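Death on curing protein (Enterobacteria phage P1, PDB 3DD7) acts as the toxin of the phage P1 Phd-Doc addiction module, probably inhibiting translation, and is neutralised by its antitoxin partner Phd. Local coordinates at residues 50-56 against 114-119. The protein carries 2 engineered substitutions. Residues are numbered along the deposited sequence; the frame is centred on the assembly and turned at random.
Sequences DLFEVSA and VADTLR
The ring of Phe-52 carries the backbone of Arg-119 on one face: CA of Arg-119 sits over its centre, 3.8 Å from the centroid, in a CH-pi contact, while CB and CG of the same arginine run on above the CG-CD2 side. Beyond them the chain bends at chi3 (-69°), and the guanidinium ends up with Phe-52 CB over one face and the carboxylates of Asp-50 and Asp-116 at its edge. Arg-119 NH2 makes a weak bond of 3.0 Å to Asp-50 OD1. The same Arg-119 NH2 lies 3.1 Å from Asp-50 OD2, which it reaches from above the carboxylate plane. The two flat groups stand 76° apart. NH1 of Arg-119 takes Asp-116 OD1 at 3.2 Å, so the arginine links two acids in one salt-bridge network.

Asp-50 also illustrates how an N-cap can serve two purposes: its OD1 accepts from Glu-53 N (3.1 Å) and weakly from Phe-52 N, which probably helps hold the carboxylate for the arginine. Deeper in, the small side chains of Ala-56 and Ala-115 meet CB to CB at 3.7 Å, consistent with the 8.1 Å approach of the axes of 51-56 and 114-119.

In this all-alpha Fic/Doc-family protein the contact joins helices 51-65 and 111-122, the N-to-C directions of 51-56 and 114-119 lying 124° apart, with helix 72-86 packed against Ser-55 and helix 97-105 against Val-114 and Leu-118.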
loop_
_atom_site.group_PDB
_atom_site.type_symbol
_atom_site.label_atom_id
_atom_site.label_comp_id
_atom_site.label_asym_id
_atom_site.label_seq_id
_atom_site.Cartn_x
_atom_site.Cartn_y
_atom_site.Cartn_z
ATOM N N ASP A 50 7.483 -2.592 -14.576
ATOM C CA ASP A 50 7.502 -1.209 -14.139
ATOM C C ASP A 50 7.157 -1.115 -12.658
ATOM O O ASP A 50 6.044 -1.459 -12.264
ATOM C CB ASP A 50 6.513 -0.393 -14.964
ATOM C CG ASP A 50 6.619 1.083 -14.682
ATOM O OD1 ASP A 50 6.298 1.493 -13.559
ATOM O OD2 ASP A 50 7.040 1.843 -15.582
ATOM N N LEU A 51 8.109 -0.632 -11.855
ATOM C CA LEU A 51 7.955 -0.607 -10.402
ATOM C C LEU A 51 6.757 0.225 -9.990
ATOM O O LEU A 51 6.060 -0.122 -9.041
ATOM C CB LEU A 51 9.219 -0.080 -9.729
ATOM C CG LEU A 51 10.394 -1.060 -9.745
ATOM C CD1 LEU A 51 11.564 -0.398 -9.014
ATOM C CD2 LEU A 51 10.027 -2.403 -9.088
ATOM N N PHE A 52 6.490 1.298 -10.726
ATOM C CA PHE A 52 5.367 2.170 -10.357
ATOM C C PHE A 52 4.011 1.542 -10.634
ATOM O O PHE A 52 3.070 1.744 -9.845
ATOM C CB PHE A 52 5.531 3.549 -10.978
ATOM C CG PHE A 52 6.751 4.244 -10.474
ATOM C CD1 PHE A 52 6.787 4.725 -9.161
ATOM C CD2 PHE A 52 7.902 4.329 -11.250
ATOM C CE1 PHE A 52 7.933 5.327 -8.657
ATOM C CE2 PHE A 52 9.054 4.936 -10.745
ATOM C CZ PHE A 52 9.070 5.438 -9.457
ATOM N N GLU A 53 3.920 0.776 -11.724
ATOM C CA GLU A 53 2.695 0.013 -12.002
ATOM C C GLU A 53 2.463 -1.035 -10.919
ATOM O O GLU A 53 1.355 -1.175 -10.416
ATOM C CB GLU A 53 2.686 -0.660 -13.386
ATOM C CG GLU A 53 1.318 -0.415 -14.099
ATOM C CD GLU A 53 0.567 -1.652 -14.612
ATOM O OE1 GLU A 53 -0.601 -1.841 -14.182
ATOM O OE2 GLU A 53 1.088 -2.400 -15.478
ATOM N N VAL A 54 3.521 -1.755 -10.551
ATOM C CA VAL A 54 3.427 -2.760 -9.488
ATOM C C VAL A 54 3.043 -2.116 -8.150
ATOM O O VAL A 54 2.108 -2.576 -7.508
ATOM C CB VAL A 54 4.694 -3.631 -9.373
ATOM C CG1 VAL A 54 4.471 -4.767 -8.372
ATOM C CG2 VAL A 54 5.051 -4.227 -10.756
ATOM N N SER A 55 3.742 -1.046 -7.750
ATOM C CA SER A 55 3.389 -0.326 -6.521
ATOM C C SER A 55 1.924 0.089 -6.535
ATOM O O SER A 55 1.210 -0.075 -5.541
ATOM C CB SER A 55 4.275 0.906 -6.319
ATOM O OG SER A 55 3.908 1.611 -5.144
ATOM N N ALA A 56 1.478 0.621 -7.665
ATOM C CA ALA A 56 0.076 1.030 -7.818
ATOM C C ALA A 56 -0.899 -0.149 -7.635
ATOM O O ALA A 56 -1.984 0.034 -7.071
ATOM C CB ALA A 56 -0.142 1.691 -9.165
ATOM N N VAL A 114 -2.886 5.819 -10.649
ATOM C CA VAL A 114 -2.091 5.808 -9.417
ATOM C C VAL A 114 -0.601 5.681 -9.755
ATOM O O VAL A 114 0.244 6.424 -9.223
ATOM C CB VAL A 114 -2.551 4.706 -8.420
ATOM C CG1 VAL A 114 -1.602 4.672 -7.238
ATOM C CG2 VAL A 114 -3.959 5.031 -7.924
ATOM N N ALA A 115 -0.287 4.780 -10.681
ATOM C CA ALA A 115 1.102 4.604 -11.111
ATOM C C ALA A 115 1.661 5.895 -11.700
ATOM O O ALA A 115 2.819 6.244 -11.439
ATOM C CB ALA A 115 1.242 3.446 -12.095
ATOM N N ASP A 116 0.838 6.611 -12.470
ATOM C CA ASP A 116 1.282 7.858 -13.094
ATOM C C ASP A 116 1.675 8.869 -12.026
ATOM O O ASP A 116 2.673 9.581 -12.163
ATOM C CB ASP A 116 0.190 8.448 -14.001
ATOM C CG ASP A 116 0.087 7.743 -15.343
ATOM O OD1 ASP A 116 1.079 7.139 -15.790
ATOM O OD2 ASP A 116 -0.999 7.814 -15.970
ATOM N N THR A 117 0.899 8.914 -10.954
ATOM C CA THR A 117 1.165 9.852 -9.871
ATOM C C THR A 117 2.415 9.445 -9.089
ATOM O O THR A 117 3.271 10.282 -8.791
ATOM C CB THR A 117 -0.051 10.001 -8.945
ATOM O OG1 THR A 117 -1.166 10.447 -9.734
ATOM C CG2 THR A 117 0.225 11.013 -7.844
ATOM N N LEU A 118 2.509 8.168 -8.742
ATOM C CA LEU A 118 3.691 7.673 -8.021
ATOM C C LEU A 118 4.958 7.920 -8.846
ATOM O O LEU A 118 6.005 8.282 -8.293
ATOM C CB LEU A 118 3.553 6.180 -7.701
ATOM C CG LEU A 118 2.422 5.792 -6.740
ATOM C CD1 LEU A 118 2.433 4.267 -6.503
ATOM C CD2 LEU A 118 2.515 6.553 -5.457
ATOM N N ARG A 119 4.869 7.715 -10.162
ATOM C CA ARG A 119 6.024 7.916 -11.038
ATOM C C ARG A 119 6.441 9.395 -11.055
ATOM O O ARG A 119 7.636 9.713 -11.047
ATOM C CB ARG A 119 5.722 7.415 -12.457
ATOM C CG ARG A 119 6.931 7.386 -13.404
ATOM C CD ARG A 119 6.520 6.874 -14.792
ATOM N NE ARG A 119 6.178 5.452 -14.760
ATOM C CZ ARG A 119 4.940 4.975 -14.838
ATOM N NH1 ARG A 119 3.906 5.801 -14.955
ATOM N NH2 ARG A 119 4.728 3.676 -14.794
#